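Local coordinates for protein trehalose-6-phosphate phosphatase (Candida albicans, PDB 5DXF) that belongs to glycosyltransferase family 20 through its N-terminal domain, which has the two-lobed architecture of the GT-B fold, at residues Arg339-Ile347 / Gly376-Val387; Val445-Pro454 / Lys496-Val507. One frame throughout, in Å; residues are numbered along the deposited sequence.

Contact 1 (Arg339-Ile347 / Gly376-Val387)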
loop_
_atom_site.group_PDB
_atom_site.type_symbol
_atom_site.label_atom_id
_atom_site.label_comp_id
_atom_site.label_asym_id
_atom_site.label_seq_id
_atom_site.Cartn_x
_atom_site.Cartn_y
_atom_site.Cartn_z
ATOM N N ARG A 339 -2.307 -5.799 -7.462
ATOM C CA ARG A 339 -3.603 -5.378 -7.974
ATOM C C ARG A 339 -3.497 -5.167 -9.480
ATOM O O ARG A 339 -2.458 -4.730 -9.976
ATOM C CB ARG A 339 -4.076 -4.098 -7.286
ATOM C CG ARG A 339 -4.588 -4.304 -5.869
ATOM C CD ARG A 339 -4.947 -2.980 -5.218
ATOM N NE ARG A 339 -5.794 -3.158 -4.041
ATOM C CZ ARG A 339 -6.325 -2.157 -3.345
ATOM N NH1 ARG A 339 -6.094 -0.901 -3.702
ATOM N NH2 ARG A 339 -7.086 -2.412 -2.290
ATOM N N LEU A 340 -4.561 -5.439 -10.214
ATOM C CA LEU A 340 -4.475 -5.295 -11.649
ATOM C C LEU A 340 -4.734 -3.839 -11.945
ATOM O O LEU A 340 -5.854 -3.373 -11.881
ATOM C CB LEU A 340 -5.517 -6.158 -12.333
ATOM C CG LEU A 340 -5.052 -7.517 -12.830
ATOM C CD1 LEU A 340 -6.089 -8.159 -13.737
ATOM C CD2 LEU A 340 -3.726 -7.371 -13.540
ATOM N N ASP A 341 -3.664 -3.135 -12.278
ATOM C CA ASP A 341 -3.659 -1.693 -12.357
ATOM C C ASP A 341 -2.580 -1.209 -13.289
ATOM O O ASP A 341 -1.709 -1.963 -13.668
ATOM C CB ASP A 341 -3.411 -1.109 -10.987
ATOM C CG ASP A 341 -4.527 -0.245 -10.538
ATOM O OD1 ASP A 341 -5.215 0.307 -11.412
ATOM O OD2 ASP A 341 -4.728 -0.116 -9.319
ATOM N N LYS A 342 -2.668 0.049 -13.683
ATOM C CA LYS A 342 -1.619 0.681 -14.457
ATOM C C LYS A 342 -0.297 0.811 -13.706
ATOM O O LYS A 342 0.761 0.642 -14.278
ATOM C CB LYS A 342 -2.077 2.043 -14.958
ATOM C CG LYS A 342 -3.328 1.997 -15.804
ATOM C CD LYS A 342 -3.419 3.204 -16.712
ATOM C CE LYS A 342 -4.688 3.173 -17.538
ATOM N NZ LYS A 342 -5.685 4.158 -17.050
ATOM N N VAL A 343 -0.376 1.128 -12.426
ATOM C CA VAL A 343 0.778 1.467 -11.602
ATOM C C VAL A 343 1.536 0.257 -11.060
ATOM O O VAL A 343 2.746 0.325 -10.858
ATOM C CB VAL A 343 0.365 2.350 -10.411
ATOM C CG1 VAL A 343 0.078 3.759 -10.884
ATOM C CG2 VAL A 343 -0.844 1.761 -9.695
ATOM N N ARG A 344 0.832 -0.846 -10.827
ATOM C CA ARG A 344 1.453 -2.022 -10.223
ATOM C C ARG A 344 2.306 -2.799 -11.225
ATOM O O ARG A 344 3.047 -3.707 -10.850
ATOM C CB ARG A 344 0.386 -2.927 -9.610
ATOM C CG ARG A 344 -0.298 -2.311 -8.401
ATOM C CD ARG A 344 0.723 -1.918 -7.341
ATOM N NE ARG A 344 0.094 -1.385 -6.137
ATOM C CZ ARG A 344 0.735 -1.166 -4.993
ATOM N NH1 ARG A 344 2.028 -1.439 -4.892
ATOM N NH2 ARG A 344 0.081 -0.678 -3.948
ATOM N N GLY A 345 2.190 -2.436 -12.498
ATOM C CA GLY A 345 3.104 -2.902 -13.526
ATOM C C GLY A 345 3.108 -4.385 -13.844
ATOM O O GLY A 345 4.170 -4.972 -14.056
ATOM N N VAL A 346 1.929 -4.994 -13.895
ATOM C CA VAL A 346 1.816 -6.403 -14.256
ATOM C C VAL A 346 2.154 -6.603 -15.733
ATOM O O VAL A 346 2.803 -7.581 -16.110
ATOM C CB VAL A 346 0.403 -6.948 -13.963
ATOM C CG1 VAL A 346 0.294 -8.409 -14.375
ATOM C CG2 VAL A 346 0.070 -6.783 -12.489
ATOM N N ILE A 347 1.716 -5.658 -16.558
ATOM C CA ILE A 347 1.975 -5.687 -17.995
ATOM C C ILE A 347 3.471 -5.721 -18.302
ATOM O O ILE A 347 3.926 -6.514 -19.129
ATOM C CB ILE A 347 1.338 -4.467 -18.691
ATOM C CG1 ILE A 347 -0.186 -4.587 -18.669
ATOM C CG2 ILE A 347 1.845 -4.337 -20.119
ATOM C CD1 ILE A 347 -0.907 -3.309 -19.018
ATOM N N GLY A 376 -9.415 -4.159 -9.922
ATOM C CA GLY A 376 -9.265 -2.713 -9.952
ATOM C C GLY A 376 -10.603 -1.998 -9.991
ATOM O O GLY A 376 -11.638 -2.618 -10.230
ATOM N N TYR A 377 -10.588 -0.687 -9.764
ATOM C CA TYR A 377 -11.829 0.064 -9.591
ATOM C C TYR A 377 -12.532 0.313 -10.924
ATOM O O TYR A 377 -13.723 0.018 -11.053
ATOM C CB TYR A 377 -11.547 1.374 -8.849
ATOM C CG TYR A 377 -11.247 1.155 -7.378
ATOM C CD1 TYR A 377 -10.035 0.609 -6.967
ATOM C CD2 TYR A 377 -12.182 1.476 -6.403
ATOM C CE1 TYR A 377 -9.761 0.397 -5.627
ATOM C CE2 TYR A 377 -11.915 1.269 -5.058
ATOM C CZ TYR A 377 -10.703 0.730 -4.677
ATOM O OH TYR A 377 -10.434 0.523 -3.342
ATOM N N SER A 378 -11.789 0.859 -11.890
ATOM C CA SER A 378 -12.186 0.891 -13.304
ATOM C C SER A 378 -11.116 1.582 -14.149
ATOM O O SER A 378 -10.173 2.167 -13.609
ATOM C CB SER A 378 -13.533 1.592 -13.506
ATOM O OG SER A 378 -14.061 1.315 -14.795
ATOM N N HIS A 379 -11.283 1.508 -15.472
ATOM C CA HIS A 379 -10.269 1.902 -16.459
ATOM C C HIS A 379 -9.011 1.061 -16.258
ATOM O O HIS A 379 -7.939 1.366 -16.784
ATOM C CB HIS A 379 -9.948 3.400 -16.393
ATOM C CG HIS A 379 -9.878 4.055 -17.740
ATOM N ND1 HIS A 379 -10.927 4.025 -18.636
ATOM C CD2 HIS A 379 -8.883 4.742 -18.352
ATOM C CE1 HIS A 379 -10.586 4.669 -19.735
ATOM N NE2 HIS A 379 -9.349 5.115 -19.591
ATOM N N SER A 380 -9.170 -0.001 -15.479
ATOM C CA SER A 380 -8.194 -1.066 -15.369
ATOM C C SER A 380 -8.759 -2.258 -16.127
ATOM O O SER A 380 -8.138 -3.317 -16.211
ATOM C CB SER A 380 -7.921 -1.412 -13.907
ATOM O OG SER A 380 -9.109 -1.306 -13.139
ATOM N N ALA A 381 -9.960 -2.060 -16.667
ATOM C CA ALA A 381 -10.613 -3.041 -17.519
ATOM C C ALA A 381 -9.743 -3.337 -18.734
ATOM O O ALA A 381 -9.559 -4.495 -19.113
ATOM C CB ALA A 381 -11.990 -2.541 -17.945
ATOM N N ASN A 382 -9.202 -2.284 -19.340
ATOM C CA ASN A 382 -8.276 -2.454 -20.449
ATOM C C ASN A 382 -6.926 -2.962 -19.962
ATOM O O ASN A 382 -6.198 -3.605 -20.710
ATOM C CB ASN A 382 -8.093 -1.146 -21.217
ATOM C CG ASN A 382 -9.378 -0.665 -21.858
ATOM O OD1 ASN A 382 -10.310 -1.442 -22.072
ATOM N ND2 ASN A 382 -9.433 0.623 -22.173
ATOM N N VAL A 383 -6.592 -2.668 -18.709
ATOM C CA VAL A 383 -5.403 -3.247 -18.095
ATOM C C VAL A 383 -5.589 -4.754 -17.976
ATOM O O VAL A 383 -4.698 -5.529 -18.326
ATOM C CB VAL A 383 -5.113 -2.642 -16.706
ATOM C CG1 VAL A 383 -4.036 -3.440 -15.990
ATOM C CG2 VAL A 383 -4.706 -1.188 -16.838
ATOM N N GLU A 384 -6.758 -5.165 -17.494
ATOM C CA GLU A 384 -7.064 -6.583 -17.375
ATOM C C GLU A 384 -7.069 -7.245 -18.753
ATOM O O GLU A 384 -6.591 -8.368 -18.910
ATOM C CB GLU A 384 -8.409 -6.796 -16.676
ATOM C CG GLU A 384 -8.719 -8.257 -16.396
ATOM C CD GLU A 384 -10.117 -8.479 -15.851
ATOM O OE1 GLU A 384 -10.679 -7.559 -15.220
ATOM O OE2 GLU A 384 -10.655 -9.586 -16.062
ATOM N N THR A 385 -7.580 -6.530 -19.753
ATOM C CA THR A 385 -7.656 -7.052 -21.117
ATOM C C THR A 385 -6.267 -7.241 -21.734
ATOM O O THR A 385 -5.990 -8.263 -22.364
ATOM C CB THR A 385 -8.499 -6.127 -22.027
ATOM O OG1 THR A 385 -9.837 -6.042 -21.521
ATOM C CG2 THR A 385 -8.548 -6.668 -23.449
ATOM N N ARG A 386 -5.398 -6.252 -21.545
ATOM C CA ARG A 386 -4.035 -6.310 -22.071
ATOM C C ARG A 386 -3.213 -7.389 -21.369
ATOM O O ARG A 386 -2.591 -8.226 -22.027
ATOM C CB ARG A 386 -3.341 -4.956 -21.925
ATOM C CG ARG A 386 -3.926 -3.846 -22.780
ATOM C CD ARG A 386 -3.217 -2.530 -22.497
ATOM N NE ARG A 386 -1.804 -2.600 -22.853
ATOM C CZ ARG A 386 -0.911 -1.660 -22.565
ATOM N NH1 ARG A 386 -1.282 -0.570 -21.908
ATOM N NH2 ARG A 386 0.353 -1.813 -22.931
ATOM N N VAL A 387 -3.208 -7.346 -20.036
ATOM C CA VAL A 387 -2.555 -8.365 -19.208
ATOM C C VAL A 387 -2.934 -9.759 -19.667
ATOM O O VAL A 387 -2.078 -10.627 -19.894
ATOM C CB VAL A 387 -2.934 -8.229 -17.713
ATOM C CG1 VAL A 387 -2.709 -9.549 -16.974
ATOM C CG2 VAL A 387 -2.153 -7.100 -17.057
#

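Contact 2 (Val445-Pro454 / Lys496-Val507)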
loop_
_atom_site.group_PDB
_atom_site.type_symbol
_atom_site.label_atom_id
_atom_site.label_comp_id
_atom_site.label_asym_id
_atom_site.label_seq_id
_atom_site.Cartn_x
_atom_site.Cartn_y
_atom_site.Cartn_z
ATOM N N VAL A 445 10.830 -11.146 1.330
ATOM C CA VAL A 445 12.163 -11.187 1.922
ATOM C C VAL A 445 12.122 -11.917 3.262
ATOM O O VAL A 445 13.006 -12.725 3.556
ATOM C CB VAL A 445 12.756 -9.771 2.110
ATOM C CG1 VAL A 445 14.035 -9.830 2.921
ATOM C CG2 VAL A 445 13.024 -9.123 0.761
ATOM N N ILE A 446 11.091 -11.650 4.065
ATOM C CA ILE A 446 10.921 -12.399 5.311
ATOM C C ILE A 446 10.765 -13.894 5.029
ATOM O O ILE A 446 11.396 -14.736 5.678
ATOM C CB ILE A 446 9.694 -11.929 6.123
ATOM C CG1 ILE A 446 9.889 -10.507 6.643
ATOM C CG2 ILE A 446 9.434 -12.873 7.286
ATOM C CD1 ILE A 446 8.750 -10.044 7.512
ATOM N N CYS A 447 9.928 -14.211 4.048
ATOM C CA CYS A 447 9.617 -15.595 3.711
ATOM C C CYS A 447 10.800 -16.344 3.112
ATOM O O CYS A 447 10.767 -17.569 3.000
ATOM C CB CYS A 447 8.437 -15.652 2.737
ATOM S SG CYS A 447 6.835 -15.241 3.466
ATOM N N GLN A 448 11.839 -15.613 2.720
ATOM C CA GLN A 448 12.988 -16.243 2.080
ATOM C C GLN A 448 14.235 -16.303 2.950
ATOM O O GLN A 448 15.310 -16.610 2.447
ATOM C CB GLN A 448 13.331 -15.513 0.778
ATOM C CG GLN A 448 12.324 -15.733 -0.321
ATOM C CD GLN A 448 12.159 -17.195 -0.673
ATOM O OE1 GLN A 448 13.110 -17.973 -0.603
ATOM N NE2 GLN A 448 10.949 -17.579 -1.055
ATOM N N LYS A 449 14.110 -16.022 4.243
ATOM C CA LYS A 449 15.293 -15.963 5.102
ATOM C C LYS A 449 16.027 -17.302 5.164
ATOM O O LYS A 449 17.254 -17.334 5.240
ATOM C CB LYS A 449 14.925 -15.498 6.521
ATOM C CG LYS A 449 14.560 -16.609 7.494
ATOM C CD LYS A 449 14.019 -16.058 8.809
ATOM C CE LYS A 449 15.077 -16.024 9.912
ATOM N NZ LYS A 449 14.486 -15.728 11.257
ATOM N N TYR A 450 15.292 -18.406 5.109
ATOM C CA TYR A 450 15.927 -19.714 5.171
ATOM C C TYR A 450 16.215 -20.238 3.770
ATOM O O TYR A 450 17.201 -20.940 3.548
ATOM C CB TYR A 450 15.050 -20.701 5.947
ATOM C CG TYR A 450 14.742 -20.268 7.363
ATOM C CD1 TYR A 450 13.432 -20.164 7.807
ATOM C CD2 TYR A 450 15.762 -19.961 8.255
ATOM C CE1 TYR A 450 13.143 -19.772 9.106
ATOM C CE2 TYR A 450 15.484 -19.567 9.554
ATOM C CZ TYR A 450 14.173 -19.474 9.973
ATOM O OH TYR A 450 13.895 -19.084 11.263
ATOM N N ASN A 451 15.362 -19.873 2.823
ATOM C CA ASN A 451 15.475 -20.380 1.465
ATOM C C ASN A 451 16.357 -19.515 0.560
ATOM O O ASN A 451 16.982 -20.021 -0.375
ATOM C CB ASN A 451 14.072 -20.531 0.856
ATOM C CG ASN A 451 14.087 -21.302 -0.440
ATOM O OD1 ASN A 451 13.309 -21.031 -1.350
ATOM N ND2 ASN A 451 14.991 -22.274 -0.533
ATOM N N ASN A 452 16.401 -18.218 0.850
ATOM C CA ASN A 452 17.289 -17.268 0.170
ATOM C C ASN A 452 17.041 -17.081 -1.323
ATOM O O ASN A 452 17.988 -16.968 -2.098
ATOM C CB ASN A 452 18.759 -17.666 0.371
ATOM C CG ASN A 452 19.144 -17.784 1.831
ATOM O OD1 ASN A 452 19.122 -16.803 2.575
ATOM N ND2 ASN A 452 19.526 -18.986 2.242
ATOM N N SER A 453 15.779 -17.033 -1.734
ATOM C CA SER A 453 15.471 -16.764 -3.134
ATOM C C SER A 453 15.552 -15.265 -3.441
ATOM O O SER A 453 15.156 -14.434 -2.620
ATOM C CB SER A 453 14.092 -17.315 -3.501
ATOM O OG SER A 453 14.128 -18.728 -3.612
ATOM N N PRO A 454 16.081 -14.918 -4.629
ATOM C CA PRO A 454 16.310 -13.527 -5.042
ATOM C C PRO A 454 15.049 -12.692 -5.294
ATOM O O PRO A 454 13.994 -13.179 -5.735
ATOM C CB PRO A 454 17.109 -13.677 -6.344
ATOM C CG PRO A 454 16.771 -15.023 -6.849
ATOM C CD PRO A 454 16.601 -15.872 -5.624
ATOM N N LYS A 496 23.181 -15.448 -3.247
ATOM C CA LYS A 496 21.810 -15.540 -2.752
ATOM C C LYS A 496 21.747 -15.354 -1.236
ATOM O O LYS A 496 21.031 -14.476 -0.749
ATOM C CB LYS A 496 21.185 -16.884 -3.144
ATOM C CG LYS A 496 21.014 -17.084 -4.645
ATOM C CD LYS A 496 20.753 -18.547 -5.007
ATOM C CE LYS A 496 19.418 -19.046 -4.476
ATOM N NZ LYS A 496 19.058 -20.375 -5.056
ATOM N N VAL A 497 22.498 -16.167 -0.494
ATOM C CA VAL A 497 22.466 -16.100 0.968
ATOM C C VAL A 497 22.881 -14.725 1.497
ATOM O O VAL A 497 22.207 -14.167 2.358
ATOM C CB VAL A 497 23.370 -17.173 1.615
ATOM C CG1 VAL A 497 23.210 -17.165 3.136
ATOM C CG2 VAL A 497 23.065 -18.556 1.037
ATOM N N SER A 498 23.975 -14.175 0.978
ATOM C CA SER A 498 24.438 -12.855 1.401
ATOM C C SER A 498 23.400 -11.766 1.136
ATOM O O SER A 498 23.064 -10.982 2.035
ATOM C CB SER A 498 25.757 -12.502 0.706
ATOM O OG SER A 498 25.609 -12.486 -0.702
ATOM N N LEU A 499 22.899 -11.720 -0.096
ATOM C CA LEU A 499 21.917 -10.711 -0.478
ATOM C C LEU A 499 20.664 -10.813 0.389
ATOM O O LEU A 499 20.144 -9.800 0.876
ATOM C CB LEU A 499 21.559 -10.849 -1.958
ATOM C CG LEU A 499 20.785 -9.688 -2.582
ATOM C CD1 LEU A 499 21.268 -8.367 -2.010
ATOM C CD2 LEU A 499 20.953 -9.709 -4.091
ATOM N N GLU A 500 20.197 -12.040 0.596
ATOM C CA GLU A 500 19.041 -12.262 1.453
ATOM C C GLU A 500 19.329 -11.839 2.886
ATOM O O GLU A 500 18.434 -11.362 3.568
ATOM C CB GLU A 500 18.602 -13.725 1.423
ATOM C CG GLU A 500 17.142 -13.923 1.035
ATOM C CD GLU A 500 16.182 -13.065 1.834
ATOM O OE1 GLU A 500 16.078 -13.254 3.065
ATOM O OE2 GLU A 500 15.523 -12.201 1.223
ATOM N N SER A 501 20.567 -12.016 3.345
ATOM C CA SER A 501 20.936 -11.556 4.679
ATOM C C SER A 501 20.724 -10.052 4.749
ATOM O O SER A 501 19.905 -9.563 5.544
ATOM C CB SER A 501 22.384 -11.908 5.020
ATOM O OG SER A 501 22.694 -11.508 6.346
ATOM N N LYS A 502 21.449 -9.339 3.885
ATOM C CA LYS A 502 21.384 -7.881 3.801
ATOM C C LYS A 502 19.950 -7.358 3.784
ATOM O O LYS A 502 19.567 -6.523 4.617
ATOM C CB LYS A 502 22.128 -7.392 2.552
ATOM C CG LYS A 502 23.590 -7.812 2.491
ATOM C CD LYS A 502 24.247 -7.398 1.183
ATOM C CE LYS A 502 25.717 -7.795 1.171
ATOM N NZ LYS A 502 26.634 -6.625 1.065
ATOM N N LEU A 503 19.159 -7.868 2.844
ATOM C CA LEU A 503 17.770 -7.445 2.699
ATOM C C LEU A 503 16.923 -7.802 3.915
ATOM O O LEU A 503 16.031 -7.049 4.294
ATOM C CB LEU A 503 17.144 -8.070 1.453
ATOM C CG LEU A 503 17.792 -7.730 0.115
ATOM C CD1 LEU A 503 17.082 -8.465 -1.010
ATOM C CD2 LEU A 503 17.766 -6.231 -0.115
ATOM N N TYR A 504 17.201 -8.950 4.523
ATOM C CA TYR A 504 16.410 -9.418 5.654
ATOM C C TYR A 504 16.603 -8.510 6.857
ATOM O O TYR A 504 15.626 -8.009 7.413
ATOM C CB TYR A 504 16.764 -10.860 6.010
ATOM C CG TYR A 504 15.920 -11.462 7.105
ATOM C CD1 TYR A 504 14.614 -11.869 6.863
ATOM C CD2 TYR A 504 16.434 -11.636 8.379
ATOM C CE1 TYR A 504 13.841 -12.428 7.871
ATOM C CE2 TYR A 504 15.675 -12.190 9.389
ATOM C CZ TYR A 504 14.382 -12.585 9.133
ATOM O OH TYR A 504 13.639 -13.135 10.151
ATOM N N GLU A 505 17.850 -8.275 7.257
ATOM C CA GLU A 505 18.073 -7.360 8.375
ATOM C C GLU A 505 17.669 -5.927 8.010
ATOM O O GLU A 505 17.282 -5.152 8.885
ATOM C CB GLU A 505 19.531 -7.406 8.856
ATOM C CG GLU A 505 20.571 -7.633 7.783
ATOM C CD GLU A 505 21.966 -7.361 8.290
ATOM O OE1 GLU A 505 22.467 -8.145 9.127
ATOM O OE2 GLU A 505 22.559 -6.351 7.856
ATOM N N LYS A 506 17.725 -5.580 6.723
ATOM C CA LYS A 506 17.281 -4.249 6.312
ATOM C C LYS A 506 15.772 -4.082 6.507
ATOM O O LYS A 506 15.302 -3.011 6.892
ATOM C CB LYS A 506 17.648 -3.956 4.857
ATOM C CG LYS A 506 17.497 -2.484 4.490
ATOM C CD LYS A 506 18.332 -1.603 5.419
ATOM C CE LYS A 506 18.100 -0.120 5.162
ATOM N NZ LYS A 506 16.680 0.272 5.381
ATOM N N VAL A 507 15.022 -5.148 6.236
ATOM C CA VAL A 507 13.580 -5.172 6.456
ATOM C C VAL A 507 13.267 -5.190 7.949
ATOM O O VAL A 507 12.366 -4.488 8.414
ATOM C CB VAL A 507 12.924 -6.398 5.777
ATOM C CG1 VAL A 507 11.484 -6.567 6.236
ATOM C CG2 VAL A 507 12.980 -6.256 4.266
#

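Contact 1 (Arg339-Ile347 / Gly376-Val387)
Val383 sets its two methyl branches against consecutive residues of the facing loop. CG1 lies against the backbone of Asp341, 3.6 Å from Asp341 O, while CG2 touches the aliphatic stem of Lys342, 3.6 Å from Lys342 CG. A beta-branched valine suits this place because a helix residue can hold two neighbouring surfaces at once without a long, flexible chain.

Ile347 reaches across the contact through its longer branch. From CB, the chain turns so that CG1 is anti to the carbonyl carbon (chi1 -69°), which brings CG1 3.6 Å from Val387 CG2. CG2, the other branch, lies 4.1 Å from Arg386 NH2. The extended second torsion (chi2 166°) then carries CD1 over the centre of the Arg386 guanidinium, 3.8 Å above its plane. A flat, delocalised cation can accept an apolar methyl on its face while its N-H groups point elsewhere in its own plane.

The first segment begins at the end of strand 332-339 and the second follows strand 367-374 of the same parallel sheet; they lead into helices 346-359 and 381-398. Successive beta-alpha units of a Rossmann-like lobe thus meet here through their strand-to-helix turns. Gly345 occupies the N-cap of the first helix with phi 65°, a backbone conformation that glycine adopts readily.

Leu340, just beyond its strand, pushes its buried side chain toward the second helix. CD1 crosses the methylene part of Glu384, 3.7 Å from Glu384 CG, and CD2 rests 3.9 Å from Val387 CG2. The same Val387 methyl meets Val346 CG1, also at 3.9 Å, so three apolar residues of the first segment converge on one valine. Trp157 of helix 147-160 also touches Asp341 and Val343.

Contact 2 (Val445-Pro454 / Lys496-Val507)
Tyr504 OH receives a hydrogen bond from Lys449 NZ at 2.9 Å, and both groups are also held by Glu307 of helix 303-311: a salt bridge to the lysine and a hydrogen bond to the tyrosine. Lysine suits this post because its chain also packs on the ring. Its CB makes a CH-pi contact over one face, 3.8 Å from the Tyr504 ring centroid, and a bend at chi3 (-99°) brings the amine round to the hydroxyl. Ile446 CA meets the same ring at its edge.

Val445 is a knob in a hole formed by Glu500, Leu503, Tyr504 and Val507; CG1, anti to the backbone N (chi1 171°), lies 4.0 Å from Val507 CG2. The buried Glu500 carboxylate comes near Val445 O and Gln448 O, acceptors like itself, which would probably disfavour its charge. Asn452, at positive phi as asparagine readily allows, turns its amide onto the second helix, with ND2 3.8 Å from Val497 CG2.

The turn after helix 439-447 thus lies along helix 493-509 before entering strand 455-458, while helix 303-311 covers Ile446 and Cys447 and helix 415-424 also touches Cys447.

Contact 1 closes before contact 2 opens along the chain, and their centres are 30 Å apart, with nearest atoms about 15 Å from each other. Contact 1 joins turns that follow neighbouring strands of the parallel sheet 332-339, 367-374 and 406-409. Contact 2 lies beside a second parallel sheet, 428-430, 455-458 and 471-473, where a chain passing from helix 439-447 to strand 455-458 packs on helix 493-509. Both belong to the later half of the family 20 region, consistent with the C-terminal lobe of a GT-B fold. Contact 1 abuts helix 147-160 from earlier in the chain, whereas contact 2 fastens a late helix to its own lobe.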